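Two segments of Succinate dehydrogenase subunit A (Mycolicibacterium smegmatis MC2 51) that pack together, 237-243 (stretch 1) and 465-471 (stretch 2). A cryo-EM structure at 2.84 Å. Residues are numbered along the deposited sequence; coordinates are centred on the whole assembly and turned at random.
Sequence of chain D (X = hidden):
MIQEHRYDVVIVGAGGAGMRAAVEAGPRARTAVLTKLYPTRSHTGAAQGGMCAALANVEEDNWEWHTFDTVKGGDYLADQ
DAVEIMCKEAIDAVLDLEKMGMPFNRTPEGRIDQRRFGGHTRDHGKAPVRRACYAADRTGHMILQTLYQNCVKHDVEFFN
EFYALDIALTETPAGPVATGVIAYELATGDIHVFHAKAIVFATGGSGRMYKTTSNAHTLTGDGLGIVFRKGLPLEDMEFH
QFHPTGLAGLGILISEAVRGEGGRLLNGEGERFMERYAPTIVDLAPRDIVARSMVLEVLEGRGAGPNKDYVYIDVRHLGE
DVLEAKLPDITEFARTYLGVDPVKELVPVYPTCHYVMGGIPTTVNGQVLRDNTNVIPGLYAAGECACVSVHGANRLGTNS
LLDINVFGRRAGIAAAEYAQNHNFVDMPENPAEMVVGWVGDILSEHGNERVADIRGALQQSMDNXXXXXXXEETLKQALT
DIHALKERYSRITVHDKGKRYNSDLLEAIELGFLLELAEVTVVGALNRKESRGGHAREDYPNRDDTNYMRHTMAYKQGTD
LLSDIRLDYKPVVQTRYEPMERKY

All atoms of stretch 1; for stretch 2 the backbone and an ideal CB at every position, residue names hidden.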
# COMPACT_ATOMS: atom_id res chain seq x y z
N MET D 237 -21.99 20.11 -43.45
CA MET D 237 -21.77 21.26 -42.58
C MET D 237 -22.87 22.31 -42.66
O MET D 237 -22.86 23.24 -41.86
CB MET D 237 -20.43 21.90 -42.88
CG MET D 237 -19.27 21.25 -42.17
SD MET D 237 -19.25 21.57 -40.41
CE MET D 237 -19.04 23.34 -40.42
N GLU D 238 -23.80 22.19 -43.59
CA GLU D 238 -24.89 23.14 -43.68
C GLU D 238 -26.06 22.78 -42.78
O GLU D 238 -27.08 23.47 -42.82
CB GLU D 238 -25.38 23.25 -45.12
CG GLU D 238 -26.17 22.06 -45.60
CD GLU D 238 -25.29 20.98 -46.18
OE1 GLU D 238 -24.09 20.96 -45.86
OE2 GLU D 238 -25.80 20.15 -46.95
N PHE D 239 -25.94 21.73 -41.98
CA PHE D 239 -27.02 21.28 -41.11
C PHE D 239 -26.72 21.75 -39.70
O PHE D 239 -26.06 21.06 -38.93
CB PHE D 239 -27.19 19.77 -41.18
CG PHE D 239 -27.85 19.30 -42.43
CD1 PHE D 239 -29.15 19.66 -42.71
CD2 PHE D 239 -27.17 18.53 -43.33
CE1 PHE D 239 -29.75 19.24 -43.85
CE2 PHE D 239 -27.78 18.12 -44.48
CZ PHE D 239 -29.07 18.48 -44.74
N HIS D 240 -27.20 22.94 -39.38
CA HIS D 240 -27.15 23.47 -38.03
C HIS D 240 -28.52 23.38 -37.40
O HIS D 240 -29.53 23.68 -38.05
CB HIS D 240 -26.68 24.92 -38.02
CG HIS D 240 -25.22 25.08 -38.30
ND1 HIS D 240 -24.26 24.98 -37.32
CD2 HIS D 240 -24.55 25.31 -39.46
CE1 HIS D 240 -23.07 25.14 -37.86
NE2 HIS D 240 -23.22 25.34 -39.15
N GLN D 241 -28.57 22.94 -36.16
CA GLN D 241 -29.82 22.87 -35.43
C GLN D 241 -30.04 24.18 -34.69
O GLN D 241 -29.14 24.66 -34.01
CB GLN D 241 -29.82 21.71 -34.44
CG GLN D 241 -31.20 21.31 -34.00
CD GLN D 241 -31.21 20.79 -32.60
OE1 GLN D 241 -30.17 20.61 -31.99
NE2 GLN D 241 -32.40 20.57 -32.07
N PHE D 242 -31.22 24.75 -34.84
CA PHE D 242 -31.57 26.00 -34.20
C PHE D 242 -32.62 25.71 -33.14
O PHE D 242 -33.78 25.46 -33.47
CB PHE D 242 -32.08 27.01 -35.22
CG PHE D 242 -31.01 27.52 -36.12
CD1 PHE D 242 -30.81 26.95 -37.35
CD2 PHE D 242 -30.20 28.55 -35.73
CE1 PHE D 242 -29.83 27.41 -38.18
CE2 PHE D 242 -29.22 29.01 -36.55
CZ PHE D 242 -29.04 28.44 -37.78
N HIS D 243 -32.21 25.73 -31.89
CA HIS D 243 -33.13 25.48 -30.80
C HIS D 243 -34.18 26.59 -30.76
O HIS D 243 -33.85 27.75 -30.98
CB HIS D 243 -32.38 25.41 -29.48
CG HIS D 243 -32.98 24.48 -28.48
ND1 HIS D 243 -33.96 24.86 -27.60
CD2 HIS D 243 -32.72 23.18 -28.22
CE1 HIS D 243 -34.29 23.84 -26.84
NE2 HIS D 243 -33.55 22.81 -27.19
N UNK D 465 -28.28 36.15 -42.62
CA UNK D 465 -28.50 35.46 -43.88
C UNK D 465 -28.54 33.94 -43.75
O UNK D 465 -29.54 33.32 -44.12
CB UNK D 465 -27.40 35.85 -44.87
N UNK D 466 -27.48 33.33 -43.24
CA UNK D 466 -27.41 31.87 -43.15
C UNK D 466 -27.98 31.37 -41.83
O UNK D 466 -27.33 30.67 -41.06
CB UNK D 466 -25.96 31.39 -43.31
N UNK D 467 -29.24 31.71 -41.59
CA UNK D 467 -29.93 31.34 -40.36
C UNK D 467 -31.19 30.57 -40.72
O UNK D 467 -31.34 30.14 -41.86
CB UNK D 467 -30.26 32.57 -39.52
N UNK D 468 -32.09 30.40 -39.75
CA UNK D 468 -33.21 29.46 -39.82
C UNK D 468 -33.82 29.36 -41.21
O UNK D 468 -34.11 28.26 -41.69
CB UNK D 468 -34.29 29.87 -38.82
N UNK D 469 -34.00 30.49 -41.89
CA UNK D 469 -34.51 30.50 -43.26
C UNK D 469 -33.44 31.04 -44.20
O UNK D 469 -32.90 32.13 -43.96
CB UNK D 469 -35.79 31.34 -43.36
N UNK D 470 -33.16 30.30 -45.26
CA UNK D 470 -32.10 30.64 -46.20
C UNK D 470 -32.69 30.81 -47.58
O UNK D 470 -33.70 30.19 -47.92
CB UNK D 470 -31.00 29.57 -46.21
N UNK D 471 -32.07 31.66 -48.38
CA UNK D 471 -32.48 31.91 -49.75
C UNK D 471 -31.23 32.01 -50.61
O UNK D 471 -30.11 32.13 -50.09
CB UNK D 471 -33.33 33.18 -49.86

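Stretch 1 offers two things to its neighbour: the ring of F242, whose CA-to-CB bond points toward stretch 2, and the backbone carbonyl of E238. Q241 points away, between H240 and F242, which point toward stretch 2; F239, in the loop before the strand, also points away. The contact is small, 244 Å² summed over both sides.

Position 465 has nothing of stretch 1 within 5.5 Å of its ideal CB, so the contact sets no preference. The deposited residue is N465, which takes no part; its backbone O accepts a weak hydrogen bond from the backbone N of 467 at 3.0 Å.

At 466 the CB points sideways into space that stretch 1 does not fill, and many side chains could be accommodated. A466 contributes through its main chain: its O lies 4.3 Å from F242 CZ, oblique to the ring.

Position 467 also points sideways, but its ideal CB is 4.6 Å from F242 CZ. A small residue, or a larger one directed away from the ring, would suit. The residue is A467, whose CA comes closer than its methyl, 4.0 Å from F242 CZ, so the backbone itself packs beside the tip of the ring.

At 468 (phi/psi -37/-42) the CA lies 6.8 Å from the CA of F242, CA-to-CB points sideways, and the ideal CB sits 4.8 Å from F242 CD1. An apolar side chain that reaches another bond toward the ring is favoured; valine, isoleucine, leucine or methionine could serve. V468, with chi1 in t, places CG2 over one face of the ring, 3.7 Å from F242 CG and 4.1 Å from the ring centroid, a CH-pi contact.

Position 469 is out of reach, and stretch 1 expresses no preference. F469 turns its ring elsewhere.

At 470 the CB points toward stretch 1, yet nothing lies within 5.5 Å of it. A long side chain is therefore needed to make contact, and the E238 carbonyl waiting across the gap favours a donor at its end: lysine, arginine or perhaps glutamine. R470 spans the distance with chi2 and chi3 both t. Its NH1 and NH2 approach E238 O at 3.3 and 3.4 Å, bringing a positive group to a carbonyl oxygen, while NH2 also lies 3.9 Å from F242 CE1, at the edge of the ring.

Position 471 is beyond contact but immediately precedes a helix, where serine, threonine, aspartate or asparagine are common. T471 occupies this N-cap position without making a capping bond through its side chain.

Stretch 2 (465-471) NAAVFRT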
# COMPACT_ATOMS: atom_id res chain seq x y z
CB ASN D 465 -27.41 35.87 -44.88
CG ASN D 465 -27.37 37.35 -45.10
OD1 ASN D 465 -26.32 37.93 -45.32
ND2 ASN D 465 -28.53 37.98 -45.02
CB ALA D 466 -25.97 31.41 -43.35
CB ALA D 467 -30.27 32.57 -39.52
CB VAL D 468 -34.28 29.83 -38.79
CG1 VAL D 468 -35.53 29.04 -39.03
CG2 VAL D 468 -33.76 29.58 -37.39
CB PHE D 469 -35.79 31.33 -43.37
CG PHE D 469 -37.04 30.52 -43.17
CD1 PHE D 469 -37.87 30.77 -42.10
CD2 PHE D 469 -37.37 29.51 -44.05
CE1 PHE D 469 -39.02 30.03 -41.92
CE2 PHE D 469 -38.51 28.77 -43.87
CZ PHE D 469 -39.34 29.03 -42.81
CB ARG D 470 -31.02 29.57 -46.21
CG ARG D 470 -30.53 29.21 -44.84
CD ARG D 470 -29.74 27.95 -44.84
NE ARG D 470 -29.78 27.33 -43.53
CZ ARG D 470 -28.75 26.72 -42.97
NH1 ARG D 470 -27.60 26.66 -43.60
NH2 ARG D 470 -28.87 26.18 -41.77
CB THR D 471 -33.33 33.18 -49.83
OG1 THR D 471 -34.31 33.16 -48.79
CG2 THR D 471 -34.06 33.27 -51.15
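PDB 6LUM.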